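Local structure of endo-alpha-mannosidase (Bacteroides thetaiotaomicron, 4ACY) at residues A67-H72 / R291-S296. The protein hydrolyses internal alpha-mannosidic linkages as a family 99 glycoside hydrolase, and probably acts on mannose-containing glycans. Residues are numbered along the deposited sequence; the frame is centred on the assembly and turned at random.
Sequences ALAPGH and RPWNGS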
ATOM      1  N   ALA A  67     -18.857  -3.718   7.923  1.00 17.51           N
ATOM      2  CA  ALA A  67     -18.765  -2.563   8.850  1.00 16.85           C
ATOM      3  C   ALA A  67     -20.045  -1.745   8.898  1.00 16.23           C
ATOM      4  O   ALA A  67     -20.714  -1.565   7.876  1.00 16.13           O
ATOM      5  CB  ALA A  67     -17.596  -1.668   8.452  1.00 17.75           C
ATOM      6  N   LEU A  68     -20.368  -1.223  10.088  1.00 15.74           N
ATOM      7  CA  LEU A  68     -21.490  -0.301  10.250  1.00 15.96           C
ATOM      8  C   LEU A  68     -21.161   1.080   9.676  1.00 15.62           C
ATOM      9  O   LEU A  68     -19.985   1.497   9.668  1.00 16.31           O
ATOM     10  CB  LEU A  68     -21.827  -0.166  11.742  1.00 16.04           C
ATOM     11  CG  LEU A  68     -22.337  -1.440  12.439  1.00 16.55           C
ATOM     12  CD1 LEU A  68     -22.323  -1.232  13.957  1.00 16.87           C
ATOM     13  CD2 LEU A  68     -23.737  -1.794  11.943  1.00 16.60           C
ATOM     14  N   ALA A  69     -22.194   1.765   9.186  1.00 15.33           N
ATOM     15  CA  ALA A  69     -22.081   3.157   8.733  1.00 14.73           C
ATOM     16  C   ALA A  69     -21.604   4.023   9.898  1.00 14.82           C
ATOM     17  O   ALA A  69     -21.950   3.741  11.059  1.00 14.80           O
ATOM     18  CB  ALA A  69     -23.407   3.678   8.190  1.00 14.90           C
ATOM     19  N   PRO A  70     -20.780   5.042   9.605  1.00 14.58           N
ATOM     20  CA  PRO A  70     -20.277   5.875  10.689  1.00 14.13           C
ATOM     21  C   PRO A  70     -21.418   6.504  11.471  1.00 14.00           C
ATOM     22  O   PRO A  70     -22.335   7.108  10.882  1.00 13.57           O
ATOM     23  CB  PRO A  70     -19.433   6.954   9.984  1.00 14.24           C
ATOM     24  CG  PRO A  70     -19.815   6.884   8.495  1.00 14.32           C
ATOM     25  CD  PRO A  70     -20.282   5.468   8.278  1.00 14.52           C
ATOM     26  N   GLY A  71     -21.343   6.354  12.786  1.00 13.75           N
ATOM     27  CA  GLY A  71     -22.308   6.948  13.691  1.00 13.70           C
ATOM     28  C   GLY A  71     -23.570   6.122  13.875  1.00 14.04           C
ATOM     29  O   GLY A  71     -24.450   6.515  14.631  1.00 13.56           O
ATOM     30  N   HIS A  72     -23.652   4.973  13.207  1.00 14.07           N
ATOM     31  CA  HIS A  72     -24.879   4.159  13.256  1.00 14.48           C
ATOM     32  C   HIS A  72     -24.741   2.937  14.165  1.00 14.99           C
ATOM     33  O   HIS A  72     -23.640   2.381  14.328  1.00 15.36           O
ATOM     34  CB  HIS A  72     -25.277   3.752  11.829  1.00 14.30           C
ATOM     35  CG  HIS A  72     -25.999   4.833  11.089  1.00 14.49           C
ATOM     36  ND1 HIS A  72     -25.407   6.027  10.735  1.00 15.34           N
ATOM     37  CD2 HIS A  72     -27.280   4.910  10.662  1.00 14.32           C
ATOM     38  CE1 HIS A  72     -26.291   6.791  10.115  1.00 13.88           C
ATOM     39  NE2 HIS A  72     -27.432   6.130  10.047  1.00 15.41           N
ATOM     40  N   ARG A 291     -18.168  -2.528   3.199  1.00 14.68           N
ATOM     41  CA  ARG A 291     -18.746  -1.249   3.670  1.00 14.75           C
ATOM     42  C   ARG A 291     -19.938  -0.817   2.799  1.00 14.79           C
ATOM     43  O   ARG A 291     -19.820   0.087   1.967  1.00 14.95           O
ATOM     44  CB  ARG A 291     -17.677  -0.134   3.712  1.00 14.82           C
ATOM     45  CG  ARG A 291     -16.466  -0.452   4.571  1.00 14.87           C
ATOM     46  CD  ARG A 291     -15.446   0.676   4.534  1.00 14.82           C
ATOM     47  NE  ARG A 291     -14.277   0.381   5.358  1.00 14.93           N
ATOM     48  CZ  ARG A 291     -13.026   0.311   4.905  1.00 15.28           C
ATOM     49  NH1 ARG A 291     -12.763   0.514   3.609  1.00 14.70           N
ATOM     50  NH2 ARG A 291     -12.035   0.056   5.753  1.00 15.12           N
ATOM     51  N   PRO A 292     -21.110  -1.444   3.005  1.00 14.95           N
ATOM     52  CA  PRO A 292     -22.224  -1.285   2.055  1.00 15.55           C
ATOM     53  C   PRO A 292     -22.704   0.159   1.915  1.00 15.54           C
ATOM     54  O   PRO A 292     -23.275   0.511   0.886  1.00 16.15           O
ATOM     55  CB  PRO A 292     -23.340  -2.157   2.644  1.00 15.78           C
ATOM     56  CG  PRO A 292     -22.676  -3.097   3.580  1.00 16.06           C
ATOM     57  CD  PRO A 292     -21.343  -2.519   3.990  1.00 15.36           C
ATOM     58  N   TRP A 293     -22.461   0.962   2.958  1.00 15.52           N
ATOM     59  CA  TRP A 293     -22.865   2.368   3.046  1.00 15.05           C
ATOM     60  C   TRP A 293     -21.895   3.317   2.331  1.00 15.22           C
ATOM     61  O   TRP A 293     -22.160   4.531   2.234  1.00 15.60           O
ATOM     62  CB  TRP A 293     -22.959   2.770   4.540  1.00 14.51           C
ATOM     63  CG  TRP A 293     -21.760   2.282   5.284  1.00 13.66           C
ATOM     64  CD1 TRP A 293     -21.624   1.088   5.931  1.00 13.61           C
ATOM     65  CD2 TRP A 293     -20.486   2.930   5.378  1.00 13.44           C
ATOM     66  NE1 TRP A 293     -20.361   0.958   6.437  1.00 13.29           N
ATOM     67  CE2 TRP A 293     -19.637   2.075   6.118  1.00 13.46           C
ATOM     68  CE3 TRP A 293     -19.988   4.167   4.931  1.00 13.66           C
ATOM     69  CZ2 TRP A 293     -18.313   2.412   6.425  1.00 13.36           C
ATOM     70  CZ3 TRP A 293     -18.675   4.500   5.228  1.00 13.54           C
ATOM     71  CH2 TRP A 293     -17.849   3.625   5.962  1.00 13.53           C
ATOM     72  N   ASN A 294     -20.786   2.774   1.821  1.00 15.25           N
ATOM     73  CA  ASN A 294     -19.663   3.612   1.356  1.00 15.34           C
ATOM     74  C   ASN A 294     -19.614   3.812  -0.158  1.00 15.64           C
ATOM     75  O   ASN A 294     -18.539   4.049  -0.722  1.00 15.78           O
ATOM     76  CB  ASN A 294     -18.323   3.053   1.862  1.00 15.09           C
ATOM     77  CG  ASN A 294     -17.187   4.078   1.832  1.00 14.96           C
ATOM     78  OD1 ASN A 294     -17.404   5.298   1.919  1.00 14.70           O
ATOM     79  ND2 ASN A 294     -15.958   3.583   1.727  1.00 14.60           N
ATOM     80  N   GLY A 295     -20.780   3.792  -0.794  1.00 16.05           N
ATOM     81  CA  GLY A 295     -20.881   4.016  -2.234  1.00 16.39           C
ATOM     82  C   GLY A 295     -20.326   5.350  -2.722  1.00 16.64           C
ATOM     83  O   GLY A 295     -19.899   5.460  -3.877  1.00 16.84           O
ATOM     84  N   SER A 296     -20.295   6.358  -1.852  1.00 17.22           N
ATOM     85  CA  SER A 296     -19.790   7.682  -2.236  1.00 16.73           C
ATOM     86  C   SER A 296     -18.295   7.665  -2.587  1.00 16.86           C
ATOM     87  O   SER A 296     -17.812   8.536  -3.307  1.00 17.11           O
ATOM     88  CB  SER A 296     -20.070   8.736  -1.151  1.00 17.55           C
ATOM     89  OG  SER A 296     -19.326   8.513   0.036  1.00 17.97           O
TER
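Arg291 lays its CG against CB of Ala67 at 4.2 Å, while its guanidinium NH1 points on to salt bridges with Asp287 and Glu332. Pro292 brings its CD near the carbonyl of Ala67. Trp293 carries the contact. Its chi1 of 46° sets CG between the backbone N and the carbonyl carbon, where it meets Ala69 CA and CB. Trp293 NE1 donates to Ala67 O at 2.9 Å; the oxygen lies in the ring plane, but the bond is bent (140°) and the donor stands above the carbonyl plane. Two CH-pi contacts share one face of the Trp293 indole: Ala69 CA is 3.4 Å from the centroid of the five-membered ring, and Pro70 CD is 3.6 Å from that of the six-membered ring. Arg291 CB and Asn294 CB lie over the opposite face, toward its rim. An alanine in place of Trp293 would probably leave Ala67 O without this donor and open a gap beside Ala69 and Pro70. Asn294 closes a type I turn through its N to Arg291 O, and its ND2 hydrogen-bonds to Asp287 OD2. The arrangement is a loop-loop contact at the surface of a TIM barrel, joining the excursion after strand 64-66 to the loop after barrel strand 276-281.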